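CCHC-type domain-containing protein (Trypanosoma brucei brucei, PDB 7C4B) probably acts as an RNase D-like 3'-5' RNA exonuclease, joining a metal-dependent nuclease domain to zinc knuckles that bind nucleotides. Local coordinates at residues S37-I42 with R97-D102; I57-A62 with L72-T77; D41-C46 with P173-R178. All blocks are in the same frame, centred on the assembly; numbering follows the deposited sequence.

Contact 1 of 3, residues S37-I42 with R97-D102; sequences SIALDI and RKLFFD. With MN (manganese (II) ion), chain E; MN (manganese (II) ion), chain D.
Leu40 and Phe100 meet where the neighbouring parallel strands 37-44 and 97-100 begin to diverge. CB of Leu40 lies over one face of the Phe100 ring, 4.1 Å from the ring centroid, as a CH-pi contact. CG stands beside the backbone N, anti to the carbonyl carbon (chi1 -69°). From there CD1 continues to the CZ end of the ring, 3.7 Å from Phe100 CZ. The same methyl also brushes CB of Lys98. The other methyl, CD2, packs near Gln61 O of strand 57-64.

The backbones are held by three bonds. Ile38 N donates to Arg97 O, Leu99 N to Ile38 O at 2.7 Å and nearly straight (170°), and Leu40 N to Leu99 O. Past Leu40 the strands part. There a water takes over: it donates to Leu40 O at 2.7 Å and accepts from Phe101 N.

On the face with Ser37, Ala39 and Leu99, CB of Ala39 packs against CB of Leu99, and helix 190-202 covers both. At the start of the strands Arg97 NH1 gives a weak bond to Ser37 OG (3.4 Å), met near the guanidinium plane. The main partner of Arg97 is Glu216, through NE.

One residue beyond Leu40, Asp41 bridges two manganese ions, with OD2 2.0 Å from one and OD1 2.2 Å from the other. Asp191 shares the first ion. This is the central sheet of a DnaQ-like exonuclease fold. A buried, mostly apolar strand pair thus leads to a carboxylate that gives each oxygen to a different metal.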
loop_
_atom_site.group_PDB
_atom_site.type_symbol
_atom_site.label_atom_id
_atom_site.label_comp_id
_atom_site.label_asym_id
_atom_site.label_seq_id
_atom_site.Cartn_x
_atom_site.Cartn_y
_atom_site.Cartn_z
ATOM N N SER A 37 -3.291 11.529 9.318
ATOM C CA SER A 37 -3.341 10.483 8.309
ATOM C C SER A 37 -4.315 9.405 8.763
ATOM O O SER A 37 -4.436 9.121 9.958
ATOM C CB SER A 37 -1.960 9.868 8.057
ATOM O OG SER A 37 -1.086 10.804 7.452
ATOM N N ILE A 38 -5.017 8.813 7.799
ATOM C CA ILE A 38 -5.997 7.764 8.066
ATOM C C ILE A 38 -5.805 6.660 7.035
ATOM O O ILE A 38 -5.997 6.891 5.836
ATOM C CB ILE A 38 -7.444 8.283 8.015
ATOM C CG1 ILE A 38 -7.669 9.389 9.048
ATOM C CG2 ILE A 38 -8.429 7.139 8.229
ATOM C CD1 ILE A 38 -9.046 10.012 8.977
ATOM N N ALA A 39 -5.429 5.469 7.493
ATOM C CA ALA A 39 -5.326 4.317 6.608
ATOM C C ALA A 39 -6.705 3.708 6.390
ATOM O O ALA A 39 -7.489 3.565 7.331
ATOM C CB ALA A 39 -4.372 3.276 7.195
ATOM N N LEU A 40 -7.002 3.353 5.140
ATOM C CA LEU A 40 -8.337 2.910 4.764
ATOM C C LEU A 40 -8.272 1.617 3.964
ATOM O O LEU A 40 -7.313 1.366 3.230
ATOM C CB LEU A 40 -9.074 3.976 3.940
ATOM C CG LEU A 40 -9.491 5.248 4.678
ATOM C CD1 LEU A 40 -10.192 6.205 3.727
ATOM C CD2 LEU A 40 -10.387 4.906 5.857
ATOM N N ASP A 41 -9.319 0.807 4.111
ATOM C CA ASP A 41 -9.467 -0.434 3.364
ATOM C C ASP A 41 -10.950 -0.779 3.328
ATOM O O ASP A 41 -11.761 -0.180 4.037
ATOM C CB ASP A 41 -8.635 -1.563 3.987
ATOM C CG ASP A 41 -8.407 -2.722 3.033
ATOM O OD1 ASP A 41 -8.455 -2.506 1.804
ATOM O OD2 ASP A 41 -8.171 -3.850 3.514
ATOM N N ILE A 42 -11.299 -1.750 2.486
ATOM C CA ILE A 42 -12.685 -2.172 2.310
ATOM C C ILE A 42 -12.737 -3.691 2.225
ATOM O O ILE A 42 -11.912 -4.316 1.550
ATOM C CB ILE A 42 -13.318 -1.541 1.050
ATOM C CG1 ILE A 42 -13.513 -0.034 1.229
ATOM C CG2 ILE A 42 -14.650 -2.203 0.714
ATOM C CD1 ILE A 42 -14.162 0.632 0.034
ATOM N N ARG A 97 -4.768 13.180 5.259
ATOM C CA ARG A 97 -4.282 12.232 4.266
ATOM C C ARG A 97 -4.965 10.879 4.444
ATOM O O ARG A 97 -5.020 10.343 5.555
ATOM C CB ARG A 97 -2.764 12.083 4.378
ATOM C CG ARG A 97 -2.157 11.151 3.344
ATOM C CD ARG A 97 -0.642 11.055 3.478
ATOM N NE ARG A 97 0.036 12.305 3.142
ATOM C CZ ARG A 97 0.676 13.071 4.020
ATOM N NH1 ARG A 97 0.734 12.717 5.297
ATOM N NH2 ARG A 97 1.265 14.190 3.621
ATOM N N LYS A 98 -5.489 10.331 3.350
ATOM C CA LYS A 98 -6.112 9.012 3.342
ATOM C C LYS A 98 -5.164 8.033 2.664
ATOM O O LYS A 98 -4.825 8.209 1.489
ATOM C CB LYS A 98 -7.462 9.034 2.622
ATOM C CG LYS A 98 -8.263 10.317 2.790
ATOM C CD LYS A 98 -8.611 10.591 4.242
ATOM C CE LYS A 98 -9.628 11.714 4.346
ATOM N NZ LYS A 98 -9.325 12.839 3.415
ATOM N N LEU A 99 -4.749 7.004 3.396
ATOM C CA LEU A 99 -3.742 6.060 2.929
ATOM C C LEU A 99 -4.408 4.795 2.399
ATOM O O LEU A 99 -5.288 4.227 3.055
ATOM C CB LEU A 99 -2.769 5.711 4.054
ATOM C CG LEU A 99 -2.025 6.863 4.729
ATOM C CD1 LEU A 99 -1.420 6.398 6.042
ATOM C CD2 LEU A 99 -0.945 7.421 3.811
ATOM N N PHE A 100 -3.979 4.357 1.216
ATOM C CA PHE A 100 -4.473 3.144 0.584
ATOM C C PHE A 100 -3.299 2.306 0.098
ATOM O O PHE A 100 -2.187 2.804 -0.091
ATOM C CB PHE A 100 -5.385 3.443 -0.619
ATOM C CG PHE A 100 -6.729 4.001 -0.254
ATOM C CD1 PHE A 100 -6.907 5.362 -0.083
ATOM C CD2 PHE A 100 -7.822 3.163 -0.112
ATOM C CE1 PHE A 100 -8.147 5.879 0.240
ATOM C CE2 PHE A 100 -9.064 3.672 0.213
ATOM C CZ PHE A 100 -9.228 5.033 0.389
ATOM N N PHE A 101 -3.566 1.019 -0.114
ATOM C CA PHE A 101 -2.677 0.137 -0.863
ATOM C C PHE A 101 -3.485 -0.399 -2.038
ATOM O O PHE A 101 -4.345 -1.267 -1.858
ATOM C CB PHE A 101 -2.131 -0.994 0.007
ATOM C CG PHE A 101 -0.904 -1.652 -0.560
ATOM C CD1 PHE A 101 0.362 -1.169 -0.256
ATOM C CD2 PHE A 101 -1.014 -2.744 -1.404
ATOM C CE1 PHE A 101 1.495 -1.766 -0.781
ATOM C CE2 PHE A 101 0.116 -3.346 -1.934
ATOM C CZ PHE A 101 1.372 -2.857 -1.621
ATOM N N ASP A 102 -3.205 0.128 -3.234
ATOM C CA ASP A 102 -4.055 -0.047 -4.410
ATOM C C ASP A 102 -5.450 0.496 -4.125
ATOM O O ASP A 102 -6.300 -0.209 -3.571
ATOM C CB ASP A 102 -4.127 -1.514 -4.843
ATOM C CG ASP A 102 -4.716 -1.684 -6.236
ATOM O OD1 ASP A 102 -5.201 -0.685 -6.809
ATOM O OD2 ASP A 102 -4.700 -2.817 -6.759
HETATM MN MN MN E . -7.999 -5.653 2.686
HETATM MN MN MN D . -7.868 -2.940 -0.305
HETATM O O HOH W 1 -6.274 0.130 1.036
#

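Contact 2 of 3, residues I57-A62 with L72-T77; sequences ISLVQA and LFDVLT
Val60 has CG2 beside its backbone N, with CG1 anti to that N (chi1 174°), and Val75 takes the same rotation (chi1 179°). Their CG2 methyls therefore meet, 3.6 Å apart. The two residues belong to the beta hairpin of strands 57-64 and 70-74, where the second strand passes directly into helix 75-78 through an inverse gamma turn centred on Asp74. Ile57 CG2 adds to the apolar patch by packing on CB of Val75.

Val60 and Phe73 form the hydrogen-bonded antiparallel pair. Val60 N donates to Phe73 O in the carbonyl plane, and Phe73 N returns a bond to Val60 O at 2.9 Å. The Phe73 ring turns its edge to Ala62, whose CB lies in the ring plane 3.7 Å from CE2. Helix 22-33 packs on this ring as well. On the other face of the hairpin Leu72 CD2 touches Gln61 CG at 3.6 Å. The amide of Gln61 reaches elsewhere, through NE2 to Ala188 O.

Ser58 and Leu59 both face Glu43 in a classic beta bulge. Where the second strand ends, Ser58 O receives weak bonds from Val75 N and Leu76 N. Asp74 is the N-cap of the helix, and its OD2 also pairs with Arg178. Its OD1 accepts from Thr77 N at 3.0 Å, and Thr77 OG1 donates to Asp74 OD2 at 2.6 Å; both donors come from above the carboxylate plane.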
loop_
_atom_site.group_PDB
_atom_site.type_symbol
_atom_site.label_atom_id
_atom_site.label_comp_id
_atom_site.label_asym_id
_atom_site.label_seq_id
_atom_site.Cartn_x
_atom_site.Cartn_y
_atom_site.Cartn_z
ATOM N N ILE A 57 -20.360 -3.380 -0.372
ATOM C CA ILE A 57 -19.471 -3.038 0.732
ATOM C C ILE A 57 -20.027 -3.611 2.028
ATOM O O ILE A 57 -21.209 -3.433 2.350
ATOM C CB ILE A 57 -19.283 -1.516 0.827
ATOM C CG1 ILE A 57 -18.442 -1.009 -0.346
ATOM C CG2 ILE A 57 -18.624 -1.137 2.145
ATOM C CD1 ILE A 57 -18.352 0.502 -0.425
ATOM N N SER A 58 -19.177 -4.316 2.770
ATOM C CA SER A 58 -19.533 -4.878 4.065
ATOM C C SER A 58 -18.868 -4.145 5.219
ATOM O O SER A 58 -19.547 -3.720 6.158
ATOM C CB SER A 58 -19.161 -6.368 4.111
ATOM O OG SER A 58 -19.357 -6.902 5.408
ATOM N N LEU A 59 -17.547 -3.984 5.166
ATOM C CA LEU A 59 -16.801 -3.251 6.175
ATOM C C LEU A 59 -15.939 -2.193 5.506
ATOM O O LEU A 59 -15.451 -2.381 4.388
ATOM C CB LEU A 59 -15.895 -4.175 7.003
ATOM C CG LEU A 59 -16.495 -5.328 7.806
ATOM C CD1 LEU A 59 -15.379 -6.118 8.476
ATOM C CD2 LEU A 59 -17.482 -4.809 8.836
ATOM N N VAL A 60 -15.756 -1.078 6.206
ATOM C CA VAL A 60 -14.726 -0.097 5.886
ATOM C C VAL A 60 -13.812 -0.006 7.097
ATOM O O VAL A 60 -14.269 0.314 8.202
ATOM C CB VAL A 60 -15.315 1.280 5.537
ATOM C CG1 VAL A 60 -14.194 2.300 5.350
ATOM C CG2 VAL A 60 -16.164 1.192 4.280
ATOM N N GLN A 61 -12.532 -0.304 6.897
ATOM C CA GLN A 61 -11.551 -0.310 7.973
ATOM C C GLN A 61 -10.786 1.006 7.988
ATOM O O GLN A 61 -10.414 1.532 6.936
ATOM C CB GLN A 61 -10.576 -1.480 7.820
ATOM C CG GLN A 61 -11.239 -2.846 7.747
ATOM C CD GLN A 61 -11.544 -3.277 6.328
ATOM O OE1 GLN A 61 -12.538 -2.854 5.737
ATOM N NE2 GLN A 61 -10.687 -4.126 5.770
ATOM N N ALA A 62 -10.549 1.530 9.190
ATOM C CA ALA A 62 -9.865 2.804 9.357
ATOM C C ALA A 62 -8.898 2.722 10.529
ATOM O O ALA A 62 -9.232 2.176 11.584
ATOM C CB ALA A 62 -10.860 3.949 9.582
ATOM N N LEU A 72 -13.551 -0.692 12.705
ATOM C CA LEU A 72 -14.186 -1.544 11.699
ATOM C C LEU A 72 -15.635 -1.088 11.561
ATOM O O LEU A 72 -16.504 -1.516 12.327
ATOM C CB LEU A 72 -14.105 -3.017 12.088
ATOM C CG LEU A 72 -12.726 -3.602 12.398
ATOM C CD1 LEU A 72 -12.849 -5.060 12.818
ATOM C CD2 LEU A 72 -11.802 -3.465 11.203
ATOM N N PHE A 73 -15.893 -0.216 10.588
ATOM C CA PHE A 73 -17.238 0.299 10.357
ATOM C C PHE A 73 -18.065 -0.765 9.646
ATOM O O PHE A 73 -17.788 -1.110 8.493
ATOM C CB PHE A 73 -17.191 1.584 9.536
ATOM C CG PHE A 73 -16.446 2.700 10.203
ATOM C CD1 PHE A 73 -17.059 3.473 11.175
ATOM C CD2 PHE A 73 -15.136 2.981 9.853
ATOM C CE1 PHE A 73 -16.375 4.504 11.790
ATOM C CE2 PHE A 73 -14.449 4.010 10.463
ATOM C CZ PHE A 73 -15.069 4.773 11.433
ATOM N N ASP A 74 -19.078 -1.288 10.333
ATOM C CA ASP A 74 -20.009 -2.244 9.739
ATOM C C ASP A 74 -20.981 -1.457 8.870
ATOM O O ASP A 74 -22.043 -1.022 9.320
ATOM C CB ASP A 74 -20.732 -3.040 10.819
ATOM C CG ASP A 74 -21.497 -4.230 10.260
ATOM O OD1 ASP A 74 -21.738 -4.274 9.035
ATOM O OD2 ASP A 74 -21.866 -5.122 11.054
ATOM N N VAL A 75 -20.606 -1.265 7.603
ATOM C CA VAL A 75 -21.464 -0.541 6.671
ATOM C C VAL A 75 -22.754 -1.311 6.420
ATOM O O VAL A 75 -23.811 -0.710 6.186
ATOM C CB VAL A 75 -20.704 -0.263 5.359
ATOM C CG1 VAL A 75 -21.593 0.469 4.363
ATOM C CG2 VAL A 75 -19.449 0.544 5.641
ATOM N N LEU A 76 -22.696 -2.642 6.474
ATOM C CA LEU A 76 -23.894 -3.448 6.255
ATOM C C LEU A 76 -24.933 -3.188 7.338
ATOM O O LEU A 76 -26.117 -2.986 7.046
ATOM C CB LEU A 76 -23.517 -4.929 6.208
ATOM C CG LEU A 76 -24.478 -5.871 5.487
ATOM C CD1 LEU A 76 -24.549 -5.525 4.007
ATOM C CD2 LEU A 76 -24.042 -7.314 5.685
ATOM N N THR A 77 -24.505 -3.181 8.603
ATOM C CA THR A 77 -25.430 -2.959 9.707
ATOM C C THR A 77 -25.834 -1.492 9.811
ATOM O O THR A 77 -27.016 -1.176 9.979
ATOM C CB THR A 77 -24.804 -3.434 11.020
ATOM O OG1 THR A 77 -24.460 -4.820 10.910
ATOM C CG2 THR A 77 -25.776 -3.250 12.175
#

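Contact 3 of 3, residues D41-C46 with P173-R178; sequences DIEAFC and PVWDIR. With MN (manganese (II) ion), chain E; MN (manganese (II) ion), chain D.
Glu43 lays its CB over the face of the Trp175 indole, 4.2 Å from the centroid of the five-membered ring. A bend at chi2 (-64°) brings OE1 to 3.6 Å from Trp175 NE1, and the carboxylate and indole planes are 36° apart. On the opposite indole face sits CG1 of Val174, offset toward the rim. The ring is thus packed between a strand residue and its own neighbour in the loop. Phe184 and Ala188 of helix 182-188 also touch it.

Phe45 swings its ring over the loop, with CG anti to the carbonyl carbon (chi1 -74°). CB of Pro173 lies over one ring face, 4.0 Å from the centroid. At the far end Phe45 CZ touches CB of Asp176 at 3.5 Å. Cys46 points SG at CG2 of Val174, 3.8 Å away.

One backbone bond crosses the contact, from Cys46 N to Pro173 O at 3.2 Å and nearly straight. Within the loop Arg178 NH1 donates to Trp175 O and to Ile177 O.

Glu43 belongs to the sites for manganese, AMP and GMP, and Ala44 to those of both nucleotides. Glu43 OE2 also receives a weak bond from Gln61 NE2. It stops 3.1 Å from one manganese ion, farther than the Asp41 oxygens that bind the metals. The indole packing probably helps to position the aliphatic part of Glu43, and with it a carboxylate beside the metal.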
loop_
_atom_site.group_PDB
_atom_site.type_symbol
_atom_site.label_atom_id
_atom_site.label_comp_id
_atom_site.label_asym_id
_atom_site.label_seq_id
_atom_site.Cartn_x
_atom_site.Cartn_y
_atom_site.Cartn_z
ATOM N N ASP A 41 -9.319 0.807 4.111
ATOM C CA ASP A 41 -9.467 -0.434 3.364
ATOM C C ASP A 41 -10.950 -0.779 3.328
ATOM O O ASP A 41 -11.761 -0.180 4.037
ATOM C CB ASP A 41 -8.635 -1.563 3.987
ATOM C CG ASP A 41 -8.407 -2.722 3.033
ATOM O OD1 ASP A 41 -8.455 -2.506 1.804
ATOM O OD2 ASP A 41 -8.171 -3.850 3.514
ATOM N N ILE A 42 -11.299 -1.750 2.486
ATOM C CA ILE A 42 -12.685 -2.172 2.310
ATOM C C ILE A 42 -12.737 -3.691 2.225
ATOM O O ILE A 42 -11.912 -4.316 1.550
ATOM C CB ILE A 42 -13.318 -1.541 1.050
ATOM C CG1 ILE A 42 -13.513 -0.034 1.229
ATOM C CG2 ILE A 42 -14.650 -2.203 0.714
ATOM C CD1 ILE A 42 -14.162 0.632 0.034
ATOM N N GLU A 43 -13.705 -4.284 2.920
ATOM C CA GLU A 43 -14.088 -5.674 2.718
ATOM C C GLU A 43 -15.474 -5.700 2.090
ATOM O O GLU A 43 -16.414 -5.105 2.629
ATOM C CB GLU A 43 -14.080 -6.456 4.034
ATOM C CG GLU A 43 -12.724 -6.513 4.726
ATOM C CD GLU A 43 -11.671 -7.252 3.917
ATOM O OE1 GLU A 43 -12.043 -8.106 3.084
ATOM O OE2 GLU A 43 -10.469 -6.977 4.116
ATOM N N ALA A 44 -15.598 -6.378 0.951
ATOM C CA ALA A 44 -16.837 -6.402 0.190
ATOM C C ALA A 44 -17.271 -7.842 -0.051
ATOM O O ALA A 44 -16.503 -8.789 0.139
ATOM C CB ALA A 44 -16.684 -5.662 -1.147
ATOM N N PHE A 45 -18.527 -7.991 -0.473
ATOM C CA PHE A 45 -19.055 -9.299 -0.832
ATOM C C PHE A 45 -18.259 -9.895 -1.985
ATOM O O PHE A 45 -17.944 -9.208 -2.962
ATOM C CB PHE A 45 -20.530 -9.199 -1.242
ATOM C CG PHE A 45 -21.488 -8.974 -0.100
ATOM C CD1 PHE A 45 -21.045 -8.579 1.151
ATOM C CD2 PHE A 45 -22.850 -9.166 -0.290
ATOM C CE1 PHE A 45 -21.940 -8.375 2.186
ATOM C CE2 PHE A 45 -23.748 -8.966 0.740
ATOM C CZ PHE A 45 -23.293 -8.569 1.980
ATOM N N CYS A 46 -17.940 -11.181 -1.876
ATOM C CA CYS A 46 -17.335 -11.889 -2.995
ATOM C C CYS A 46 -18.358 -12.054 -4.112
ATOM O O CYS A 46 -19.528 -12.358 -3.864
ATOM C CB CYS A 46 -16.810 -13.253 -2.547
ATOM S SG CYS A 46 -15.619 -13.189 -1.185
ATOM N N PRO A 173 -21.041 -14.704 -0.678
ATOM C CA PRO A 173 -20.564 -13.359 -0.314
ATOM C C PRO A 173 -19.567 -13.362 0.832
ATOM O O PRO A 173 -18.790 -12.407 0.961
ATOM C CB PRO A 173 -21.858 -12.625 0.067
ATOM C CG PRO A 173 -22.941 -13.366 -0.650
ATOM C CD PRO A 173 -22.509 -14.801 -0.639
ATOM N N VAL A 174 -19.581 -14.399 1.674
ATOM C CA VAL A 174 -18.655 -14.563 2.794
ATOM C C VAL A 174 -18.879 -13.483 3.847
ATOM O O VAL A 174 -19.214 -13.785 4.998
ATOM C CB VAL A 174 -17.189 -14.567 2.322
ATOM C CG1 VAL A 174 -16.249 -14.635 3.514
ATOM C CG2 VAL A 174 -16.939 -15.726 1.368
ATOM N N TRP A 175 -18.691 -12.219 3.469
ATOM C CA TRP A 175 -18.753 -11.110 4.411
ATOM C C TRP A 175 -20.176 -10.646 4.710
ATOM O O TRP A 175 -20.351 -9.553 5.260
ATOM C CB TRP A 175 -17.916 -9.938 3.894
ATOM C CG TRP A 175 -16.454 -10.233 3.891
ATOM C CD1 TRP A 175 -15.695 -10.620 2.825
ATOM C CD2 TRP A 175 -15.570 -10.184 5.016
ATOM N NE1 TRP A 175 -14.390 -10.805 3.215
ATOM C CE2 TRP A 175 -14.288 -10.543 4.556
ATOM C CE3 TRP A 175 -15.737 -9.865 6.367
ATOM C CZ2 TRP A 175 -13.180 -10.594 5.399
ATOM C CZ3 TRP A 175 -14.636 -9.915 7.202
ATOM C CH2 TRP A 175 -13.374 -10.277 6.715
ATOM N N ASP A 176 -21.188 -11.445 4.375
ATOM C CA ASP A 176 -22.570 -11.091 4.671
ATOM C C ASP A 176 -23.018 -11.532 6.056
ATOM O O ASP A 176 -23.987 -10.977 6.585
ATOM C CB ASP A 176 -23.507 -11.701 3.623
ATOM C CG ASP A 176 -23.220 -13.171 3.369
ATOM O OD1 ASP A 176 -22.367 -13.746 4.077
ATOM O OD2 ASP A 176 -23.853 -13.752 2.463
ATOM N N ILE A 177 -22.330 -12.504 6.657
ATOM C CA ILE A 177 -22.791 -13.096 7.906
ATOM C C ILE A 177 -22.631 -12.105 9.052
ATOM O O ILE A 177 -21.604 -11.425 9.179
ATOM C CB ILE A 177 -22.030 -14.404 8.184
ATOM C CG1 ILE A 177 -20.519 -14.175 8.092
ATOM C CG2 ILE A 177 -22.462 -15.485 7.206
ATOM C CD1 ILE A 177 -19.697 -15.442 8.197
ATOM N N ARG A 178 -23.658 -12.017 9.892
ATOM C CA ARG A 178 -23.622 -11.189 11.091
ATOM C C ARG A 178 -24.154 -11.974 12.289
ATOM O O ARG A 178 -25.201 -12.617 12.195
ATOM C CB ARG A 178 -24.432 -9.905 10.898
ATOM C CG ARG A 178 -23.815 -8.914 9.924
ATOM C CD ARG A 178 -22.432 -8.479 10.384
ATOM N NE ARG A 178 -21.896 -7.403 9.556
ATOM C CZ ARG A 178 -21.267 -7.590 8.400
ATOM N NH1 ARG A 178 -21.093 -8.816 7.927
ATOM N NH2 ARG A 178 -20.813 -6.548 7.716
HETATM MN MN MN E . -7.999 -5.653 2.686
HETATM MN MN MN D . -7.868 -2.940 -0.305
#

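In the fold
All three contacts lie in the 3'-5' exonuclease region and converge on its mixed sheet. Strand 37-44 is shared by contacts 1 and 3, which overlap at Asp41 and Ile42; their centres are about 18 Å apart. Contact 2 adds the next strands of the sheet, 57-64 and 70-74. Its centre is about 14 Å from that of contact 1 and about 9 Å from that of contact 3. Along the chain, 57-62 and 72-77 fall between 37-46 and 97-102, and 173-178 comes last. Arg178 ties contact 3 to contact 2 through Asp74 and Ser58. The sheet supplies Asp41 to the metals, Gln61 of the hairpin lies close by, and loop 173-178 packs on Glu43 next to them.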